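Local coordinates for protein HP0958 (Helicobacter pylori, PDB 3NA7) that probably serves as a chaperone in flagellar export and as a post-transcriptional regulator of flagellar biogenesis, combining a coiled-coil hairpin with a zinc ribbon, at residues Ala77-Gln80 with Lys81-Glu85; Ile97-Asp100 with Ile101-Arg105; Ser179-Glu182 with Arg183-Trp187; Arg186-Lys189 with Asn190-Val194. All coordinates share one frame; numbering follows the deposited sequence.

How the contacts relate
All four contacts are local, each spanning a few residues along a helix or round a turn, so none closes a long loop and none nests in another. From the N terminus, contact 1 lies at the end of helix 24-85 and contact 2 near the start of helix 91-171. They face each other across the tip of the coiled-coil hairpin, centres about 13 Å apart, joined by Gln80 with Glu99 and by Ile79. Far away, on the opposite side of the chain's centre, contact 3 runs along helix 175-188. Contact 4 overlaps it at Arg186 and Trp187 and carries the chain from that helix into strand 193-195, which pairs in parallel with strand 231-233 of the zinc ribbon.

Contact 1: residues Ala77-Gln80 with Lys81-Glu85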
loop_
_atom_site.group_PDB
_atom_site.type_symbol
_atom_site.label_atom_id
_atom_site.label_comp_id
_atom_site.label_asym_id
_atom_site.label_seq_id
_atom_site.Cartn_x
_atom_site.Cartn_y
_atom_site.Cartn_z
ATOM N N ALA A 77 -3.304 -49.994 28.973
ATOM C CA ALA A 77 -2.372 -50.895 29.660
ATOM C C ALA A 77 -2.827 -51.228 31.088
ATOM O O ALA A 77 -2.865 -52.397 31.503
ATOM C CB ALA A 77 -0.970 -50.294 29.669
ATOM N N SER A 78 -3.191 -50.197 31.841
ATOM C CA SER A 78 -3.643 -50.413 33.207
ATOM C C SER A 78 -4.948 -51.229 33.295
ATOM O O SER A 78 -5.129 -52.006 34.227
ATOM C CB SER A 78 -3.796 -49.091 33.939
ATOM O OG SER A 78 -4.596 -49.291 35.088
ATOM N N ILE A 79 -5.855 -51.037 32.338
ATOM C CA ILE A 79 -7.105 -51.800 32.309
ATOM C C ILE A 79 -6.846 -53.260 31.978
ATOM O O ILE A 79 -7.453 -54.144 32.567
ATOM C CB ILE A 79 -8.134 -51.223 31.302
ATOM C CG1 ILE A 79 -8.632 -49.858 31.770
ATOM C CG2 ILE A 79 -9.324 -52.193 31.123
ATOM C CD1 ILE A 79 -9.380 -49.069 30.712
ATOM N N GLN A 80 -5.957 -53.500 31.027
ATOM C CA GLN A 80 -5.612 -54.844 30.587
ATOM C C GLN A 80 -4.921 -55.620 31.697
ATOM O O GLN A 80 -5.214 -56.804 31.910
ATOM C CB GLN A 80 -4.736 -54.790 29.337
ATOM C CG GLN A 80 -5.514 -54.269 28.137
ATOM C CD GLN A 80 -4.697 -54.099 26.887
ATOM O OE1 GLN A 80 -3.472 -54.230 26.887
ATOM N NE2 GLN A 80 -5.378 -53.797 25.800
ATOM N N LYS A 81 -4.019 -54.950 32.412
ATOM C CA LYS A 81 -3.346 -55.579 33.540
ATOM C C LYS A 81 -4.387 -56.048 34.551
ATOM O O LYS A 81 -4.317 -57.176 35.028
ATOM C CB LYS A 81 -2.329 -54.627 34.183
ATOM C CG LYS A 81 -1.394 -55.290 35.205
ATOM C CD LYS A 81 -0.204 -54.369 35.523
ATOM C CE LYS A 81 0.668 -54.907 36.647
ATOM N NZ LYS A 81 -0.118 -55.134 37.895
ATOM N N LYS A 82 -5.367 -55.194 34.852
ATOM C CA LYS A 82 -6.477 -55.546 35.752
ATOM C C LYS A 82 -7.297 -56.739 35.290
ATOM O O LYS A 82 -7.788 -57.514 36.120
ATOM C CB LYS A 82 -7.391 -54.342 35.983
ATOM C CG LYS A 82 -7.019 -53.523 37.213
ATOM C CD LYS A 82 -7.365 -52.042 37.052
ATOM C CE LYS A 82 -6.918 -51.243 38.275
ATOM N NZ LYS A 82 -6.296 -49.938 37.883
ATOM N N MET A 83 -7.443 -56.891 33.975
ATOM C CA MET A 83 -8.177 -58.023 33.415
ATOM C C MET A 83 -7.405 -59.313 33.666
ATOM O O MET A 83 -8.006 -60.357 33.897
ATOM C CB MET A 83 -8.448 -57.869 31.905
ATOM C CG MET A 83 -8.951 -56.499 31.458
ATOM S SD MET A 83 -9.673 -56.321 29.799
ATOM C CE MET A 83 -8.718 -57.423 28.770
ATOM N N SER A 84 -6.077 -59.242 33.615
ATOM C CA SER A 84 -5.251 -60.439 33.806
ATOM C C SER A 84 -5.368 -61.025 35.226
ATOM O O SER A 84 -5.462 -62.236 35.397
ATOM C CB SER A 84 -3.792 -60.163 33.431
ATOM O OG SER A 84 -3.175 -59.292 34.355
ATOM N N GLU A 85 -5.397 -60.140 36.221
ATOM C CA GLU A 85 -5.454 -60.487 37.644
ATOM C C GLU A 85 -6.893 -60.731 38.056
ATOM O O GLU A 85 -7.181 -61.532 38.943
ATOM C CB GLU A 85 -4.883 -59.331 38.474
ATOM C CG GLU A 85 -3.511 -58.849 38.006
ATOM C CD GLU A 85 -3.151 -57.465 38.512
ATOM O OE1 GLU A 85 -4.023 -56.570 38.520
ATOM O OE2 GLU A 85 -1.978 -57.270 38.890
#
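Ser78 carries its OG anti to the backbone N (chi1 163°), and Lys82, bent at chi2 and again at chi4, curls back along the helix to meet it. The link is one helical turn long: Lys82 NZ lies 3.3 Å from Ser78 OG in a weak hydrogen bond. On the way the aliphatic part of Lys82 runs beside the backbone, its CD 3.6 Å from Ser78 O. That same oxygen accepts a hydrogen bond from Lys82 N, just as Ala77 O accepts one from Lys81 N, at 2.9 Å. On another side of the helix, Met83 sets CG anti to its carbonyl carbon (chi1 -45°). This brings CG up to Ile79 O, a spacing short enough to be read with caution, and leaves Met83 CG 4.3 Å from Ile79 CG2 in apolar packing one turn apart. Lys81 goes the other way: extended to CE and then turned at chi4, it reaches Glu85, and Lys81 NZ is 3.0 Å from Glu85 OE2, a salt bridge in which NZ meets OE2 from above the carboxylate plane. This charge pair sits on the exposed flank near the end of helix 24-85. The opposing flank meets helix 91-171: Ile79 packs on Glu98 and Glu99, Met83 on Leu92 and Leu95, and Gln80, extended beyond CG, hydrogen-bonds through NE2 to Glu99 OE1. A magnesium ion lies about 6 Å from the Met83 side chain, beside the last turns of helix 24-85, at the tip of the antiparallel hairpin.

Contact 2: residues Ile97-Asp100 with Ile101-Arg105; sequences IEED and IAKER
Ile97 and Ile101, one helical turn apart, make the apolar part of the contact. Both turn CG1 beside the backbone N, and the chi2 of Ile101, 106°, is pulled off its usual staggered value. Its CD1 thereby folds back over the preceding turn, 4.0 Å from Ile97 CG2, with the two side chains crossing at a slant; Ile101 CD1 also lies against Ile97 O, at 3.2 Å. Ala102 adds a small methyl group on the buried side, where it packs on Ile76 of helix 24-85; its CB is 3.5 Å from Glu99 O.

The backbone bonds are regular: Lys103 N reaches Glu99 O at 2.8 Å, and Ile101 N, Ala102 N and Glu104 N likewise donate to the carbonyls four residues back.

Charged groups come near one another without closing. Glu99 OE1 and Lys103 NZ stand 4.4 Å apart, beyond a salt bridge; Lys103 bends at chi3 and chi4, while Glu99 stays extended and gives OE1 to Gln80. The Lys103 stem also passes Asp100, its CD 4.2 Å from Asp100 OD1. Glu104 turns onward to Asn107.

A magnesium ion about 4 Å from the Glu99 side chain adds positive charge close to this carboxylate. Together with Gln80 and the more distant Lys103, it would probably help a buried glutamate remain ionised between the two helices of the hairpin.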
loop_
_atom_site.group_PDB
_atom_site.type_symbol
_atom_site.label_atom_id
_atom_site.label_comp_id
_atom_site.label_asym_id
_atom_site.label_seq_id
_atom_site.Cartn_x
_atom_site.Cartn_y
_atom_site.Cartn_z
ATOM N N ILE A 97 -15.376 -53.342 28.187
ATOM C CA ILE A 97 -16.136 -52.184 27.755
ATOM C C ILE A 97 -15.414 -50.892 28.177
ATOM O O ILE A 97 -15.296 -49.961 27.381
ATOM C CB ILE A 97 -17.601 -52.279 28.257
ATOM C CG1 ILE A 97 -18.333 -53.395 27.483
ATOM C CG2 ILE A 97 -18.329 -50.948 28.121
ATOM C CD1 ILE A 97 -19.764 -53.682 27.931
ATOM N N GLU A 98 -14.914 -50.863 29.413
ATOM C CA GLU A 98 -14.011 -49.814 29.902
ATOM C C GLU A 98 -12.874 -49.628 28.899
ATOM O O GLU A 98 -12.538 -48.511 28.485
ATOM C CB GLU A 98 -13.405 -50.264 31.230
ATOM C CG GLU A 98 -13.571 -49.315 32.418
ATOM C CD GLU A 98 -13.069 -47.918 32.146
ATOM O OE1 GLU A 98 -13.696 -47.212 31.322
ATOM O OE2 GLU A 98 -12.062 -47.512 32.771
ATOM N N GLU A 99 -12.297 -50.748 28.503
ATOM C CA GLU A 99 -11.212 -50.759 27.553
ATOM C C GLU A 99 -11.681 -50.235 26.205
ATOM O O GLU A 99 -10.979 -49.457 25.565
ATOM C CB GLU A 99 -10.647 -52.170 27.427
ATOM C CG GLU A 99 -9.430 -52.293 26.545
ATOM C CD GLU A 99 -9.299 -53.689 25.990
ATOM O OE1 GLU A 99 -8.345 -53.955 25.230
ATOM O OE2 GLU A 99 -10.180 -54.529 26.301
ATOM N N ASP A 100 -12.875 -50.638 25.780
ATOM C CA ASP A 100 -13.416 -50.155 24.492
ATOM C C ASP A 100 -13.593 -48.636 24.378
ATOM O O ASP A 100 -13.335 -48.072 23.324
ATOM C CB ASP A 100 -14.726 -50.864 24.169
ATOM C CG ASP A 100 -14.507 -52.218 23.521
ATOM O OD1 ASP A 100 -13.530 -52.366 22.736
ATOM O OD2 ASP A 100 -15.328 -53.115 23.782
ATOM N N ILE A 101 -14.031 -47.989 25.455
ATOM C CA ILE A 101 -14.147 -46.526 25.500
ATOM C C ILE A 101 -12.759 -45.910 25.371
ATOM O O ILE A 101 -12.551 -44.957 24.618
ATOM C CB ILE A 101 -14.881 -46.036 26.804
ATOM C CG1 ILE A 101 -16.404 -46.109 26.643
ATOM C CG2 ILE A 101 -14.514 -44.608 27.165
ATOM C CD1 ILE A 101 -17.048 -47.229 27.403
ATOM N N ALA A 102 -11.812 -46.471 26.110
ATOM C CA ALA A 102 -10.447 -45.973 26.104
ATOM C C ALA A 102 -9.789 -46.147 24.733
ATOM O O ALA A 102 -9.076 -45.262 24.290
ATOM C CB ALA A 102 -9.634 -46.658 27.190
ATOM N N LYS A 103 -10.036 -47.280 24.070
ATOM C CA LYS A 103 -9.612 -47.500 22.669
ATOM C C LYS A 103 -10.169 -46.457 21.723
ATOM O O LYS A 103 -9.448 -45.965 20.858
ATOM C CB LYS A 103 -10.044 -48.876 22.157
ATOM C CG LYS A 103 -8.943 -49.945 22.162
ATOM C CD LYS A 103 -9.533 -51.365 21.941
ATOM C CE LYS A 103 -8.638 -52.228 21.036
ATOM N NZ LYS A 103 -7.177 -52.104 21.362
ATOM N N GLU A 104 -11.454 -46.135 21.865
ATOM C CA GLU A 104 -12.062 -45.124 21.017
ATOM C C GLU A 104 -11.424 -43.764 21.212
ATOM O O GLU A 104 -11.183 -43.074 20.237
ATOM C CB GLU A 104 -13.587 -45.041 21.182
ATOM C CG GLU A 104 -14.360 -45.421 19.928
ATOM C CD GLU A 104 -13.929 -44.665 18.658
ATOM O OE1 GLU A 104 -14.187 -43.441 18.498
ATOM O OE2 GLU A 104 -13.347 -45.321 17.775
ATOM N N ARG A 105 -11.117 -43.395 22.456
ATOM C CA ARG A 105 -10.492 -42.097 22.713
ATOM C C ARG A 105 -9.099 -42.067 22.086
ATOM O O ARG A 105 -8.697 -41.075 21.482
ATOM C CB ARG A 105 -10.456 -41.769 24.210
ATOM C CG ARG A 105 -11.862 -41.692 24.850
ATOM C CD ARG A 105 -11.848 -41.130 26.259
ATOM N NE ARG A 105 -13.135 -40.500 26.543
ATOM C CZ ARG A 105 -13.984 -40.879 27.496
ATOM N NH1 ARG A 105 -13.691 -41.883 28.314
ATOM N NH2 ARG A 105 -15.135 -40.236 27.636
#

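Contact 3: residues Ser179-Glu182 with Arg183-Trp187; sequences SFYE and RIRRW
Tyr181 and Arg185 meet on the tightly packed side of the contact, where Tyr181 and Ile184 are buried. The straight stem of Arg185, extended from CG to NE, brings its CD to 3.5 Å from Tyr181 OH. The Tyr181 ring and the Arg185 guanidinium are nearly parallel, 12° apart, but CD makes the contact and the planes do not stack. The tyrosine hydroxyl is taken up by a hydrogen bond with Asp17. At the margin of this side Glu182 and Arg185 lie alongside each other, pointing the same way. Glu182 bends at chi2 to offer its oxygens, and Arg185 NH1 approaches the syn side of Glu182 OE2 at 2.8 Å in a salt bridge, with the oxygen close to the guanidinium plane. Carboxylate and guanidinium are turned 79° against each other; NH1 alone faces the carboxylate, bonded to OE2 and also close to Glu182 OE1. These are three- and four-residue spacings on helix 175-188, whose buried side leans through Tyr181 on Leu10, Ile13 and Ser14 of helix 4-22 and through Ile184 on Ser192, at the entrance to the zinc ribbon; the zinc ion is about 10 Å from the Ile184 side chain. Ile184 also packs along the helix on Phe180, its CD1 3.9 Å from Phe180 CE2. Beyond this the contact opens toward solvent. Arg183, bent at chi3, doubles back so that NH2 comes slantwise to the Phe180 ring, 3.1 Å from CE1, which is short; ring and guanidinium stand 71° apart. Beyond its backbone bond to Glu182 O, Arg186 only brushes that oxygen with CB before its side chain leads away.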
loop_
_atom_site.group_PDB
_atom_site.type_symbol
_atom_site.label_atom_id
_atom_site.label_comp_id
_atom_site.label_asym_id
_atom_site.label_seq_id
_atom_site.Cartn_x
_atom_site.Cartn_y
_atom_site.Cartn_z
ATOM N N SER A 179 6.230 37.026 -5.008
ATOM C CA SER A 179 5.882 36.693 -3.628
ATOM C C SER A 179 4.399 36.567 -3.418
ATOM O O SER A 179 3.942 35.830 -2.548
ATOM C CB SER A 179 6.408 37.766 -2.684
ATOM O OG SER A 179 7.805 37.638 -2.577
ATOM N N PHE A 180 3.649 37.330 -4.196
ATOM C CA PHE A 180 2.214 37.272 -4.151
ATOM C C PHE A 180 1.809 35.912 -4.717
ATOM O O PHE A 180 0.942 35.241 -4.177
ATOM C CB PHE A 180 1.644 38.416 -5.003
ATOM C CG PHE A 180 0.209 38.705 -4.734
ATOM C CD1 PHE A 180 -0.165 39.474 -3.630
ATOM C CD2 PHE A 180 -0.778 38.194 -5.570
ATOM C CE1 PHE A 180 -1.521 39.742 -3.365
ATOM C CE2 PHE A 180 -2.138 38.455 -5.319
ATOM C CZ PHE A 180 -2.509 39.228 -4.211
ATOM N N TYR A 181 2.463 35.524 -5.812
ATOM C CA TYR A 181 2.351 34.202 -6.390
ATOM C C TYR A 181 2.727 33.110 -5.371
ATOM O O TYR A 181 1.895 32.244 -5.059
ATOM C CB TYR A 181 3.221 34.092 -7.655
ATOM C CG TYR A 181 3.293 32.690 -8.232
ATOM C CD1 TYR A 181 2.142 32.066 -8.738
ATOM C CD2 TYR A 181 4.498 31.997 -8.282
ATOM C CE1 TYR A 181 2.190 30.774 -9.268
ATOM C CE2 TYR A 181 4.564 30.702 -8.798
ATOM C CZ TYR A 181 3.406 30.101 -9.293
ATOM O OH TYR A 181 3.450 28.834 -9.816
ATOM N N GLU A 182 3.942 33.164 -4.833
ATOM C CA GLU A 182 4.378 32.145 -3.846
ATOM C C GLU A 182 3.496 32.041 -2.601
ATOM O O GLU A 182 3.198 30.952 -2.159
ATOM C CB GLU A 182 5.850 32.291 -3.480
ATOM C CG GLU A 182 6.794 31.979 -4.661
ATOM C CD GLU A 182 6.826 30.485 -5.040
ATOM O OE1 GLU A 182 6.863 29.620 -4.141
ATOM O OE2 GLU A 182 6.830 30.175 -6.243
ATOM N N ARG A 183 3.021 33.159 -2.070
ATOM C CA ARG A 183 2.122 33.088 -0.906
ATOM C C ARG A 183 0.866 32.242 -1.207
ATOM O O ARG A 183 0.448 31.420 -0.393
ATOM C CB ARG A 183 1.745 34.496 -0.441
ATOM C CG ARG A 183 0.740 34.551 0.728
ATOM C CD ARG A 183 0.629 35.989 1.284
ATOM N NE ARG A 183 0.166 36.931 0.261
ATOM C CZ ARG A 183 0.034 38.249 0.421
ATOM N NH1 ARG A 183 0.328 38.847 1.576
ATOM N NH2 ARG A 183 -0.403 38.977 -0.593
ATOM N N ILE A 184 0.289 32.428 -2.392
ATOM C CA ILE A 184 -0.882 31.644 -2.786
ATOM C C ILE A 184 -0.524 30.190 -3.097
ATOM O O ILE A 184 -1.260 29.261 -2.747
ATOM C CB ILE A 184 -1.717 32.357 -3.899
ATOM C CG1 ILE A 184 -2.532 33.492 -3.252
ATOM C CG2 ILE A 184 -2.624 31.344 -4.633
ATOM C CD1 ILE A 184 -2.682 34.794 -4.065
ATOM N N ARG A 185 0.626 29.988 -3.725
ATOM C CA ARG A 185 1.069 28.646 -4.095
ATOM C C ARG A 185 1.300 27.710 -2.883
ATOM O O ARG A 185 1.076 26.484 -2.966
ATOM C CB ARG A 185 2.314 28.739 -4.977
ATOM C CG ARG A 185 2.821 27.404 -5.442
ATOM C CD ARG A 185 3.833 27.536 -6.549
ATOM N NE ARG A 185 4.659 26.330 -6.616
ATOM C CZ ARG A 185 5.971 26.274 -6.384
ATOM N NH1 ARG A 185 6.666 27.363 -6.079
ATOM N NH2 ARG A 185 6.594 25.108 -6.489
ATOM N N ARG A 186 1.734 28.289 -1.762
ATOM C CA ARG A 186 1.865 27.554 -0.507
ATOM C C ARG A 186 0.664 26.635 -0.258
ATOM O O ARG A 186 0.842 25.425 -0.039
ATOM C CB ARG A 186 2.035 28.523 0.660
ATOM C CG ARG A 186 2.458 27.864 1.947
ATOM C CD ARG A 186 2.807 28.904 2.985
ATOM N NE ARG A 186 2.857 28.338 4.332
ATOM C CZ ARG A 186 3.921 27.727 4.853
ATOM N NH1 ARG A 186 5.045 27.582 4.152
ATOM N NH2 ARG A 186 3.872 27.261 6.093
ATOM N N TRP A 187 -0.546 27.199 -0.315
ATOM C CA TRP A 187 -1.779 26.427 -0.084
ATOM C C TRP A 187 -2.442 25.905 -1.360
ATOM O O TRP A 187 -2.992 24.805 -1.359
ATOM C CB TRP A 187 -2.796 27.207 0.780
ATOM C CG TRP A 187 -3.444 28.410 0.087
ATOM C CD1 TRP A 187 -3.030 29.717 0.148
ATOM C CD2 TRP A 187 -4.619 28.406 -0.752
ATOM N NE1 TRP A 187 -3.865 30.515 -0.605
ATOM C CE2 TRP A 187 -4.849 29.741 -1.158
ATOM C CE3 TRP A 187 -5.499 27.404 -1.194
ATOM C CZ2 TRP A 187 -5.909 30.095 -1.998
ATOM C CZ3 TRP A 187 -6.565 27.765 -2.021
ATOM C CH2 TRP A 187 -6.748 29.092 -2.424
#

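Contact 4: residues Arg186-Lys189 with Asn190-Val194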
loop_
_atom_site.group_PDB
_atom_site.type_symbol
_atom_site.label_atom_id
_atom_site.label_comp_id
_atom_site.label_asym_id
_atom_site.label_seq_id
_atom_site.Cartn_x
_atom_site.Cartn_y
_atom_site.Cartn_z
ATOM N N ARG A 186 1.734 28.289 -1.762
ATOM C CA ARG A 186 1.865 27.554 -0.507
ATOM C C ARG A 186 0.664 26.635 -0.258
ATOM O O ARG A 186 0.842 25.425 -0.039
ATOM C CB ARG A 186 2.035 28.523 0.660
ATOM C CG ARG A 186 2.458 27.864 1.947
ATOM C CD ARG A 186 2.807 28.904 2.985
ATOM N NE ARG A 186 2.857 28.338 4.332
ATOM C CZ ARG A 186 3.921 27.727 4.853
ATOM N NH1 ARG A 186 5.045 27.582 4.152
ATOM N NH2 ARG A 186 3.872 27.261 6.093
ATOM N N TRP A 187 -0.546 27.199 -0.315
ATOM C CA TRP A 187 -1.779 26.427 -0.084
ATOM C C TRP A 187 -2.442 25.905 -1.360
ATOM O O TRP A 187 -2.992 24.805 -1.359
ATOM C CB TRP A 187 -2.796 27.207 0.780
ATOM C CG TRP A 187 -3.444 28.410 0.087
ATOM C CD1 TRP A 187 -3.030 29.717 0.148
ATOM C CD2 TRP A 187 -4.619 28.406 -0.752
ATOM N NE1 TRP A 187 -3.865 30.515 -0.605
ATOM C CE2 TRP A 187 -4.849 29.741 -1.158
ATOM C CE3 TRP A 187 -5.499 27.404 -1.194
ATOM C CZ2 TRP A 187 -5.909 30.095 -1.998
ATOM C CZ3 TRP A 187 -6.565 27.765 -2.021
ATOM C CH2 TRP A 187 -6.748 29.092 -2.424
ATOM N N ALA A 188 -2.403 26.684 -2.439
ATOM C CA ALA A 188 -3.188 26.364 -3.639
ATOM C C ALA A 188 -2.441 25.517 -4.674
ATOM O O ALA A 188 -3.045 24.987 -5.607
ATOM C CB ALA A 188 -3.712 27.653 -4.277
ATOM N N LYS A 189 -1.131 25.392 -4.491
ATOM C CA LYS A 189 -0.242 24.643 -5.404
ATOM C C LYS A 189 -0.394 25.056 -6.883
ATOM O O LYS A 189 -0.157 26.221 -7.242
ATOM C CB LYS A 189 -0.363 23.108 -5.231
ATOM C CG LYS A 189 -0.930 22.610 -3.897
ATOM C CD LYS A 189 0.073 22.634 -2.754
ATOM C CE LYS A 189 -0.528 21.940 -1.524
ATOM N NZ LYS A 189 0.107 22.419 -0.258
ATOM N N ASN A 190 -0.789 24.116 -7.736
ATOM C CA ASN A 190 -0.863 24.398 -9.160
ATOM C C ASN A 190 -2.268 24.746 -9.615
ATOM O O ASN A 190 -2.572 24.690 -10.805
ATOM C CB ASN A 190 -0.269 23.257 -9.984
ATOM C CG ASN A 190 1.202 23.033 -9.689
ATOM O OD1 ASN A 190 1.996 23.982 -9.564
ATOM N ND2 ASN A 190 1.577 21.766 -9.570
ATOM N N THR A 191 -3.121 25.099 -8.657
ATOM C CA THR A 191 -4.380 25.773 -8.951
ATOM C C THR A 191 -4.276 27.232 -8.513
ATOM O O THR A 191 -5.284 27.864 -8.208
ATOM C CB THR A 191 -5.597 25.102 -8.253
ATOM O OG1 THR A 191 -5.649 25.497 -6.878
ATOM C CG2 THR A 191 -5.520 23.567 -8.358
ATOM N N SER A 192 -3.044 27.737 -8.447
ATOM C CA SER A 192 -2.759 29.115 -7.987
ATOM C C SER A 192 -3.258 30.173 -8.954
ATOM O O SER A 192 -3.786 31.199 -8.526
ATOM C CB SER A 192 -1.259 29.310 -7.743
ATOM O OG SER A 192 -0.854 28.649 -6.549
ATOM N N ILE A 193 -3.087 29.916 -10.251
ATOM C CA ILE A 193 -3.590 30.815 -11.288
ATOM C C ILE A 193 -4.639 30.110 -12.126
ATOM O O ILE A 193 -4.359 29.088 -12.744
ATOM C CB ILE A 193 -2.464 31.291 -12.221
ATOM C CG1 ILE A 193 -1.337 31.926 -11.416
ATOM C CG2 ILE A 193 -3.003 32.259 -13.294
ATOM C CD1 ILE A 193 -0.073 32.114 -12.240
ATOM N N VAL A 194 -5.842 30.669 -12.167
ATOM C CA VAL A 194 -6.949 30.033 -12.880
ATOM C C VAL A 194 -7.667 30.969 -13.854
ATOM O O VAL A 194 -7.704 32.180 -13.644
ATOM C CB VAL A 194 -7.938 29.392 -11.904
ATOM C CG1 VAL A 194 -7.318 28.114 -11.300
ATOM C CG2 VAL A 194 -8.365 30.396 -10.805
#
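Thr191 and Ser192 both turn their hydroxyls back onto the end of the helix, but from different directions. Thr191 OG1, held between its backbone N and carbonyl carbon (chi1 79°), donates to Ala188 O at 2.9 Å, lying in the carbonyl plane on a lone pair. Thr191 N reaches the same oxygen from above that plane, at 3.1 Å, so two donors of one residue grip Ala188 O. Arg230 NE is a further partner of this hydroxyl and ties the turn to the ribbon. Ser192 OG donates to Lys189 O at 2.6 Å, tilted from the carbonyl plane. Ala188 CB sits near both hydroxyls, 3.8 Å from Ser192 OG. Lys189 has positive phi, and its chain curls back until Lys189 NZ bonds to Arg186 O, 3.1 Å away. The backbone angles of Lys189 and Asn190, with the Thr191 N to Ala188 O bond, make residues 188-191 a type II' beta turn. It ends helix 175-188 and delivers the chain to strand 193-195, which pairs in parallel with strand 231-233 of the C4 zinc ribbon.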